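Local coordinates for phosphatidylethanolamine-binding protein (Plasmodium vivax, PDB 2GZQ), which probably binds phosphatidylethanolamine or related phospholipid head groups, at residues K132-L146 with M187-K200. Sequence-based numbering, arbitrary orientation. Where two conformers were deposited one is given.
Sequences KKGTGLHRISFILSL and MKIVGFNWCQMRRK
Strands 138-148 and 188-198 run antiparallel, the axis of the 138-146 part approaching that of its partner to 4.4 Å at 135° between chain directions, and backbone bonds join them from H138 N, 2.8 Å from M197 O, to the pair of L146 and K188. A classic beta bulge interrupts the ladder: L144 O accepts from both V190 N (2.8 Å) and G191 N (3.1 Å), shifting the register by one residue.

On the face of S141 and I143, the F192 ring lies across the neighbouring strand. With CG anti to the backbone N (chi1 -172°), its CE2 edge meets I143 CG1 at 3.8 Å, near the ring plane, while CZ lies 3.5 Å from S141 OG. That hydroxyl bonds back to R139 O from above the carbonyl plane. On the other face, I140 CB rests against C195 SG (4.1 Å). From the bulge itself, V190 CG1 packs at 4.0 Å on L146 CG, the two side chains crossing at about a right angle.

H138 NE2 donates in its ring plane to T135 OG1, which bonds K132 O within a type II turn; D85 takes ND1, so both ring nitrogens are held. Water 2 bridges G134 N and R199 O.

Within the mixed six-stranded sheet of this phosphatidylethanolamine-binding protein fold, the C-terminal strand 188-198 is inserted between 54-56 and 138-148; strand 77-85 flanks 138-148 on its other side, while helix 178-184 packs over I143, S145 and I189 through I182.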
# COMPACT_ATOMS: atom_id res chain seq x y z
N LYS A 132 0.48 -17.19 7.37
CA LYS A 132 0.39 -18.57 7.85
C LYS A 132 -1.04 -18.94 8.16
O LYS A 132 -1.86 -18.10 8.55
CB LYS A 132 1.25 -18.77 9.10
CG LYS A 132 2.73 -18.52 8.91
CD LYS A 132 3.26 -19.14 7.62
CE LYS A 132 3.92 -18.10 6.73
NZ LYS A 132 4.04 -18.55 5.31
N LYS A 133 -1.35 -20.22 8.04
CA LYS A 133 -2.62 -20.74 8.54
C LYS A 133 -2.84 -20.41 10.02
O LYS A 133 -1.94 -20.53 10.84
CB LYS A 133 -2.68 -22.25 8.33
CG LYS A 133 -4.05 -22.76 7.94
CD LYS A 133 -5.03 -22.66 9.09
CE LYS A 133 -4.77 -23.71 10.16
NZ LYS A 133 -5.14 -23.25 11.53
N GLY A 134 -4.07 -20.02 10.34
CA GLY A 134 -4.48 -19.82 11.72
C GLY A 134 -4.19 -18.44 12.25
O GLY A 134 -4.23 -18.24 13.43
N THR A 135 -3.91 -17.49 11.36
CA THR A 135 -3.50 -16.13 11.76
C THR A 135 -4.54 -15.07 11.46
O THR A 135 -4.23 -13.88 11.40
CB THR A 135 -2.18 -15.74 11.11
OG1 THR A 135 -2.30 -15.72 9.67
CG2 THR A 135 -1.09 -16.71 11.53
N GLY A 136 -5.79 -15.49 11.29
CA GLY A 136 -6.90 -14.55 11.14
C GLY A 136 -6.96 -13.94 9.75
O GLY A 136 -6.25 -14.36 8.83
N LEU A 137 -7.83 -12.96 9.57
CA LEU A 137 -7.94 -12.22 8.33
C LEU A 137 -6.99 -11.04 8.39
O LEU A 137 -6.96 -10.26 9.36
CB LEU A 137 -9.37 -11.74 8.14
CG LEU A 137 -10.37 -12.83 7.82
CD1 LEU A 137 -11.78 -12.36 8.18
CD2 LEU A 137 -10.28 -13.19 6.36
N HIS A 138 -6.20 -10.88 7.35
CA HIS A 138 -5.25 -9.79 7.22
C HIS A 138 -5.80 -8.73 6.30
O HIS A 138 -6.21 -9.05 5.17
CB HIS A 138 -3.95 -10.32 6.65
CG HIS A 138 -3.24 -11.32 7.50
ND1 HIS A 138 -1.90 -11.20 7.82
CD2 HIS A 138 -3.66 -12.47 8.07
CE1 HIS A 138 -1.54 -12.23 8.56
NE2 HIS A 138 -2.59 -13.01 8.74
N ARG A 139 -5.79 -7.49 6.75
CA ARG A 139 -6.27 -6.36 5.95
C ARG A 139 -5.14 -5.85 5.06
O ARG A 139 -4.50 -4.85 5.37
CB ARG A 139 -6.79 -5.27 6.90
CG ARG A 139 -8.00 -5.75 7.71
CD ARG A 139 -8.30 -4.84 8.89
NE ARG A 139 -7.25 -4.94 9.89
CZ ARG A 139 -7.18 -4.18 10.97
NH1 ARG A 139 -8.10 -3.25 11.23
NH2 ARG A 139 -6.18 -4.35 11.81
N ILE A 140 -4.91 -6.54 3.96
CA ILE A 140 -3.85 -6.19 3.02
C ILE A 140 -4.26 -4.88 2.34
O ILE A 140 -5.32 -4.79 1.73
CB ILE A 140 -3.65 -7.33 2.02
CG1 ILE A 140 -3.27 -8.64 2.72
CG2 ILE A 140 -2.62 -6.92 0.97
CD1 ILE A 140 -2.07 -8.60 3.55
N SER A 141 -3.45 -3.85 2.53
CA SER A 141 -3.83 -2.49 2.27
C SER A 141 -2.89 -1.80 1.29
O SER A 141 -1.68 -2.05 1.27
CB SER A 141 -3.82 -1.71 3.57
OG SER A 141 -4.77 -2.21 4.52
N PHE A 142 -3.47 -0.90 0.51
CA PHE A 142 -2.76 -0.12 -0.49
C PHE A 142 -2.98 1.35 -0.18
O PHE A 142 -4.11 1.81 -0.18
CB PHE A 142 -3.29 -0.44 -1.89
CG PHE A 142 -3.04 -1.85 -2.34
CD1 PHE A 142 -3.83 -2.88 -1.89
CD2 PHE A 142 -2.04 -2.14 -3.24
CE1 PHE A 142 -3.63 -4.17 -2.34
CE2 PHE A 142 -1.83 -3.45 -3.69
CZ PHE A 142 -2.62 -4.44 -3.21
N ILE A 143 -1.91 2.09 0.07
CA ILE A 143 -1.98 3.50 0.43
C ILE A 143 -1.30 4.32 -0.67
O ILE A 143 -0.14 4.09 -1.02
CB ILE A 143 -1.26 3.77 1.75
CG1 ILE A 143 -1.80 2.90 2.89
CG2 ILE A 143 -1.35 5.25 2.10
CD1 ILE A 143 -0.90 2.80 4.09
N LEU A 144 -2.05 5.27 -1.20
CA LEU A 144 -1.60 6.14 -2.27
C LEU A 144 -1.41 7.55 -1.77
O LEU A 144 -2.33 8.10 -1.14
CB LEU A 144 -2.66 6.16 -3.39
CG LEU A 144 -2.26 6.80 -4.69
CD1 LEU A 144 -1.24 5.93 -5.43
CD2 LEU A 144 -3.51 7.09 -5.57
N SER A 145 -0.21 8.11 -2.00
CA SER A 145 0.13 9.43 -1.50
C SER A 145 0.78 10.24 -2.62
O SER A 145 1.23 9.70 -3.62
CB SER A 145 1.10 9.33 -0.31
OG SER A 145 0.57 8.55 0.72
N LEU A 146 0.83 11.55 -2.44
CA LEU A 146 1.55 12.47 -3.31
C LEU A 146 2.92 12.80 -2.73
O LEU A 146 3.05 13.10 -1.54
CB LEU A 146 0.79 13.79 -3.43
CG LEU A 146 -0.50 13.69 -4.26
CD1 LEU A 146 -1.15 15.07 -4.21
CD2 LEU A 146 -0.27 13.23 -5.67
N MSE A 187 4.45 13.97 2.94
CA MSE A 187 3.64 13.51 1.82
C MSE A 187 2.15 13.64 2.18
O MSE A 187 1.82 13.79 3.33
CB MSE A 187 4.03 12.07 1.47
CG MSE A 187 5.46 11.93 0.98
SE MSE A 187 6.04 10.03 1.02
CE MSE A 187 7.68 10.18 0.03
N LYS A 188 1.28 13.57 1.18
CA LYS A 188 -0.17 13.71 1.39
C LYS A 188 -0.87 12.42 0.98
O LYS A 188 -0.80 12.05 -0.20
CB LYS A 188 -0.74 14.89 0.58
CG LYS A 188 -2.22 15.07 0.80
CD LYS A 188 -2.84 16.11 -0.14
CE LYS A 188 -4.37 16.08 -0.00
NZ LYS A 188 -4.86 16.98 1.06
N ILE A 189 -1.59 11.76 1.88
CA ILE A 189 -2.37 10.59 1.52
C ILE A 189 -3.56 11.04 0.70
O ILE A 189 -4.27 11.97 1.08
CB ILE A 189 -2.86 9.86 2.77
CG1 ILE A 189 -1.66 9.30 3.54
CG2 ILE A 189 -3.84 8.76 2.41
CD1 ILE A 189 -1.96 8.93 4.96
N VAL A 190 -3.80 10.37 -0.42
CA VAL A 190 -4.91 10.72 -1.32
C VAL A 190 -5.81 9.57 -1.75
O VAL A 190 -6.88 9.80 -2.27
CB VAL A 190 -4.44 11.49 -2.55
CG1 VAL A 190 -3.76 12.81 -2.18
CG2 VAL A 190 -3.51 10.63 -3.43
N GLY A 191 -5.40 8.33 -1.49
CA GLY A 191 -6.17 7.18 -1.88
C GLY A 191 -5.87 5.98 -1.03
O GLY A 191 -4.82 5.88 -0.41
N PHE A 192 -6.81 5.04 -1.03
CA PHE A 192 -6.69 3.84 -0.21
C PHE A 192 -7.56 2.73 -0.78
O PHE A 192 -8.69 2.99 -1.24
CB PHE A 192 -7.14 4.12 1.22
CG PHE A 192 -6.87 2.98 2.16
CD1 PHE A 192 -7.91 2.14 2.61
CD2 PHE A 192 -5.59 2.71 2.59
CE1 PHE A 192 -7.65 1.08 3.44
CE2 PHE A 192 -5.34 1.64 3.42
CZ PHE A 192 -6.38 0.82 3.84
N ASN A 193 -7.08 1.49 -0.73
CA ASN A 193 -7.97 0.35 -0.94
C ASN A 193 -7.41 -0.80 -0.15
O ASN A 193 -6.25 -0.79 0.27
CB ASN A 193 -8.07 0.00 -2.44
CG ASN A 193 -9.39 -0.59 -2.83
OD1 ASN A 193 -10.09 -1.24 -2.01
ND2 ASN A 193 -9.74 -0.40 -4.11
N TRP A 194 -8.24 -1.81 0.11
CA TRP A 194 -7.77 -2.95 0.88
C TRP A 194 -8.66 -4.14 0.60
O TRP A 194 -9.76 -3.99 0.05
CB TRP A 194 -7.74 -2.64 2.41
CG TRP A 194 -9.07 -2.79 3.11
CD1 TRP A 194 -9.40 -3.78 3.96
CD2 TRP A 194 -10.21 -1.92 3.03
NE1 TRP A 194 -10.69 -3.60 4.43
CE2 TRP A 194 -11.21 -2.46 3.88
CE3 TRP A 194 -10.49 -0.75 2.33
CZ2 TRP A 194 -12.48 -1.87 4.02
CZ3 TRP A 194 -11.76 -0.15 2.48
CH2 TRP A 194 -12.73 -0.73 3.31
N CYS A 195 -8.17 -5.31 1.01
CA CYS A 195 -8.95 -6.54 1.00
C CYS A 195 -8.65 -7.29 2.26
O CYS A 195 -7.78 -6.89 3.04
CB CYS A 195 -8.60 -7.36 -0.26
SG CYS A 195 -6.89 -7.95 -0.33
N GLN A 196 -9.39 -8.38 2.49
CA GLN A 196 -9.11 -9.30 3.58
C GLN A 196 -8.60 -10.62 3.03
O GLN A 196 -9.18 -11.17 2.09
CB GLN A 196 -10.38 -9.53 4.38
CG GLN A 196 -10.97 -8.32 5.11
CD GLN A 196 -12.32 -8.68 5.74
OE1 GLN A 196 -12.37 -9.15 6.86
NE2 GLN A 196 -13.41 -8.45 5.00
N MSE A 197 -7.52 -11.14 3.59
CA MSE A 197 -6.94 -12.39 3.11
C MSE A 197 -6.65 -13.30 4.29
O MSE A 197 -6.20 -12.84 5.33
CB MSE A 197 -5.62 -12.15 2.38
CG MSE A 197 -5.76 -11.55 1.00
SE MSE A 197 -4.03 -11.37 0.11
CE MSE A 197 -3.93 -13.07 -0.69
N ARG A 198 -6.91 -14.59 4.11
CA ARG A 198 -6.47 -15.60 5.07
C ARG A 198 -5.92 -16.80 4.33
O ARG A 198 -6.16 -16.93 3.12
CB ARG A 198 -7.63 -16.00 6.00
CG ARG A 198 -8.85 -16.58 5.29
CD ARG A 198 -9.95 -17.00 6.29
NE ARG A 198 -9.56 -18.07 7.19
CZ ARG A 198 -9.73 -19.37 6.94
NH1 ARG A 198 -10.27 -19.75 5.79
NH2 ARG A 198 -9.36 -20.27 7.83
N ARG A 199 -5.13 -17.61 5.01
CA ARG A 199 -4.74 -18.87 4.42
C ARG A 199 -5.73 -19.98 4.75
O ARG A 199 -6.02 -20.26 5.92
CB ARG A 199 -3.31 -19.26 4.79
CG ARG A 199 -2.83 -20.51 4.05
CD ARG A 199 -1.41 -20.87 4.39
NE ARG A 199 -0.46 -19.90 3.87
CZ ARG A 199 0.16 -20.01 2.70
NH1 ARG A 199 -0.09 -21.03 1.90
NH2 ARG A 199 1.02 -19.07 2.32
N LYS A 200 -6.25 -20.60 3.70
CA LYS A 200 -7.05 -21.81 3.84
C LYS A 200 -6.17 -22.99 4.27
O LYS A 200 -6.21 -23.41 5.43
CB LYS A 200 -7.74 -22.13 2.51
CG LYS A 200 -8.36 -20.92 1.85
CD LYS A 200 -9.10 -21.29 0.57
CE LYS A 200 -10.57 -21.61 0.85
NZ LYS A 200 -11.27 -20.51 1.57
O HOH W 1 -4.87 -16.71 8.19
O HOH W 2 -5.95 -19.22 8.27